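Local structure of galactonate dehydratase (Zobellia galactanivorans, 5OLC) at residues A216-E220 and L242-I248. The protein is an enolase-superfamily protein, related to mandelate racemase and muconate lactonizing enzyme, whose C-terminal domain is a TIM-type barrel. Residues are numbered along the deposited sequence.
Sequences ARKAE and LRQNTTI
The E220 side chain, chi1 m and chi2 t, extends from the C-terminal end of helix 209-219 to overlap T246-I248, the segment that leaves helix 236-245. Its OE2 accepts two hydrogen bonds, from T247 N (2.8 Å, nearly linear at 174°) and from T246 OG1 (2.7 Å), so one carboxylate oxygen holds the chain just where T246 abandons helical phi/psi for an extended -134/154. The register sets R217 against T246 and E220 against I248 (CA to CA 6.3 and 6.6 Å). A216 points its CB at T246 OG1 (3.4 Å), and buried I248, chi1 m and chi2 t, lays CD1 3.3 Å from A216 O and 3.8 Å from E220 CG. Beside this, the partly exposed R217 side chain, extended with chi2 and chi3 t, brings NH2 to 2.9 Å from N245 OD1, at a poor angle for hydrogen bonding; T247 of a third subunit packs on R217. With I248 leading into strand 250-252, the contact joins the C-terminal ends of successive outer helices, as is typical of the (beta/alpha) barrel of the enolase superfamily.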
ATOM      1  N   ALA A 216     -12.630 -14.071  23.410  1.00 82.40           N
ATOM      2  CA  ALA A 216     -13.368 -14.283  22.166  1.00 81.87           C
ATOM      3  C   ALA A 216     -13.392 -15.770  21.777  1.00 83.89           C
ATOM      4  O   ALA A 216     -14.472 -16.352  21.753  1.00 83.42           O
ATOM      5  CB  ALA A 216     -12.770 -13.440  21.051  1.00 82.73           C
ATOM      6  N   ARG A 217     -12.206 -16.395  21.583  1.00 79.16           N
ATOM      7  CA  ARG A 217     -12.043 -17.815  21.227  1.00 78.42           C
ATOM      8  C   ARG A 217     -12.753 -18.773  22.190  1.00 81.74           C
ATOM      9  O   ARG A 217     -13.334 -19.771  21.754  1.00 80.94           O
ATOM     10  CB  ARG A 217     -10.555 -18.194  21.141  1.00 78.11           C
ATOM     11  CG  ARG A 217      -9.829 -17.673  19.909  1.00 86.91           C
ATOM     12  CD  ARG A 217      -8.466 -18.323  19.770  1.00 96.60           C
ATOM     13  NE  ARG A 217      -7.742 -17.836  18.594  1.00104.09           N
ATOM     14  CZ  ARG A 217      -6.626 -17.116  18.643  1.00115.98           C
ATOM     15  NH1 ARG A 217      -6.086 -16.789  19.812  1.00104.96           N
ATOM     16  NH2 ARG A 217      -6.034 -16.722  17.521  1.00 97.08           N
ATOM     17  N   LYS A 218     -12.698 -18.469  23.493  1.00 78.53           N
ATOM     18  CA  LYS A 218     -13.318 -19.284  24.535  1.00 78.37           C
ATOM     19  C   LYS A 218     -14.840 -19.088  24.617  1.00 81.48           C
ATOM     20  O   LYS A 218     -15.554 -20.056  24.869  1.00 80.55           O
ATOM     21  CB  LYS A 218     -12.642 -19.034  25.897  1.00 80.80           C
ATOM     22  N   ALA A 219     -15.332 -17.850  24.393  1.00 77.84           N
ATOM     23  CA  ALA A 219     -16.757 -17.504  24.463  1.00 77.60           C
ATOM     24  C   ALA A 219     -17.566 -17.786  23.182  1.00 80.04           C
ATOM     25  O   ALA A 219     -18.797 -17.673  23.208  1.00 78.20           O
ATOM     26  CB  ALA A 219     -16.927 -16.052  24.884  1.00 78.53           C
ATOM     27  N   GLU A 220     -16.879 -18.162  22.082  1.00 77.54           N
ATOM     28  CA  GLU A 220     -17.487 -18.471  20.785  1.00 78.21           C
ATOM     29  C   GLU A 220     -18.608 -19.520  20.892  1.00 84.15           C
ATOM     30  O   GLU A 220     -19.688 -19.325  20.311  1.00 84.08           O
ATOM     31  CB  GLU A 220     -16.418 -18.927  19.784  1.00 79.55           C
ATOM     32  CG  GLU A 220     -15.725 -17.777  19.069  1.00 90.20           C
ATOM     33  CD  GLU A 220     -14.759 -18.137  17.953  1.00106.28           C
ATOM     34  OE1 GLU A 220     -14.514 -19.344  17.724  1.00 96.87           O
ATOM     35  OE2 GLU A 220     -14.252 -17.200  17.297  1.00 97.22           O
ATOM     36  N   LEU A 242      -8.338  -8.720  15.837  1.00 66.83           N
ATOM     37  CA  LEU A 242      -9.342  -9.446  16.613  1.00 67.20           C
ATOM     38  C   LEU A 242     -10.459  -9.950  15.714  1.00 73.55           C
ATOM     39  O   LEU A 242     -10.874 -11.104  15.840  1.00 73.57           O
ATOM     40  CB  LEU A 242      -9.893  -8.563  17.737  1.00 66.96           C
ATOM     41  CG  LEU A 242     -10.776  -9.240  18.768  1.00 71.19           C
ATOM     42  CD1 LEU A 242     -10.061 -10.349  19.475  1.00 71.07           C
ATOM     43  CD2 LEU A 242     -11.207  -8.276  19.780  1.00 72.88           C
ATOM     44  N   ARG A 243     -10.896  -9.096  14.772  1.00 70.64           N
ATOM     45  CA  ARG A 243     -11.919  -9.388  13.769  1.00 70.35           C
ATOM     46  C   ARG A 243     -11.464 -10.569  12.889  1.00 74.74           C
ATOM     47  O   ARG A 243     -12.274 -11.438  12.558  1.00 75.05           O
ATOM     48  CB  ARG A 243     -12.127  -8.137  12.905  1.00 69.18           C
ATOM     49  CG  ARG A 243     -13.561  -7.876  12.505  1.00 69.29           C
ATOM     50  CD  ARG A 243     -13.600  -6.749  11.511  1.00 62.72           C
ATOM     51  NE  ARG A 243     -14.830  -6.768  10.725  1.00 63.22           N
ATOM     52  CZ  ARG A 243     -15.029  -6.001   9.662  1.00 71.90           C
ATOM     53  NH1 ARG A 243     -14.078  -5.179   9.241  1.00 49.00           N
ATOM     54  NH2 ARG A 243     -16.182  -6.057   9.001  1.00 59.54           N
ATOM     55  N   GLN A 244     -10.156 -10.608  12.549  1.00 71.02           N
ATOM     56  CA  GLN A 244      -9.522 -11.642  11.723  1.00 70.12           C
ATOM     57  C   GLN A 244      -9.375 -12.967  12.467  1.00 74.33           C
ATOM     58  O   GLN A 244      -9.432 -14.017  11.834  1.00 74.85           O
ATOM     59  CB  GLN A 244      -8.142 -11.170  11.214  1.00 70.87           C
ATOM     60  CG  GLN A 244      -8.218 -10.103  10.118  1.00 83.14           C
ATOM     61  CD  GLN A 244      -6.915  -9.402   9.772  1.00 98.15           C
ATOM     62  OE1 GLN A 244      -5.908  -9.475  10.490  1.00 91.59           O
ATOM     63  NE2 GLN A 244      -6.923  -8.671   8.663  1.00 89.59           N
ATOM     64  N   ASN A 245      -9.189 -12.924  13.799  1.00 70.34           N
ATOM     65  CA  ASN A 245      -8.947 -14.106  14.627  1.00 69.89           C
ATOM     66  C   ASN A 245     -10.177 -14.652  15.402  1.00 74.09           C
ATOM     67  O   ASN A 245     -10.062 -15.707  16.038  1.00 73.15           O
ATOM     68  CB  ASN A 245      -7.779 -13.833  15.573  1.00 67.49           C
ATOM     69  CG  ASN A 245      -6.416 -14.040  14.937  1.00 80.90           C
ATOM     70  OD1 ASN A 245      -5.562 -14.732  15.496  1.00 81.85           O
ATOM     71  ND2 ASN A 245      -6.114 -13.359  13.827  1.00 62.22           N
ATOM     72  N   THR A 246     -11.357 -13.983  15.314  1.00 70.56           N
ATOM     73  CA  THR A 246     -12.574 -14.485  15.959  1.00 69.56           C
ATOM     74  C   THR A 246     -13.800 -14.431  15.023  1.00 72.29           C
ATOM     75  O   THR A 246     -13.858 -13.617  14.093  1.00 71.10           O
ATOM     76  CB  THR A 246     -12.832 -13.827  17.327  1.00 76.74           C
ATOM     77  OG1 THR A 246     -13.794 -14.617  18.032  1.00 73.83           O
ATOM     78  CG2 THR A 246     -13.318 -12.380  17.229  1.00 76.03           C
ATOM     79  N   THR A 247     -14.769 -15.325  15.280  1.00 69.02           N
ATOM     80  CA  THR A 247     -16.019 -15.412  14.520  1.00 68.82           C
ATOM     81  C   THR A 247     -17.044 -14.398  15.038  1.00 72.68           C
ATOM     82  O   THR A 247     -17.892 -13.952  14.264  1.00 72.86           O
ATOM     83  CB  THR A 247     -16.572 -16.847  14.495  1.00 77.91           C
ATOM     84  OG1 THR A 247     -16.969 -17.247  15.808  1.00 78.52           O
ATOM     85  CG2 THR A 247     -15.586 -17.847  13.917  1.00 78.50           C
ATOM     86  N   ILE A 248     -16.963 -14.038  16.347  1.00 68.35           N
ATOM     87  CA  ILE A 248     -17.853 -13.079  17.023  1.00 67.30           C
ATOM     88  C   ILE A 248     -17.701 -11.672  16.403  1.00 67.74           C
ATOM     89  O   ILE A 248     -16.587 -11.134  16.415  1.00 68.32           O
ATOM     90  CB  ILE A 248     -17.622 -13.049  18.565  1.00 70.40           C
ATOM     91  CG1 ILE A 248     -17.639 -14.465  19.186  1.00 71.05           C
ATOM     92  CG2 ILE A 248     -18.629 -12.110  19.249  1.00 70.85           C
ATOM     93  CD1 ILE A 248     -17.058 -14.563  20.604  1.00 77.47           C
TER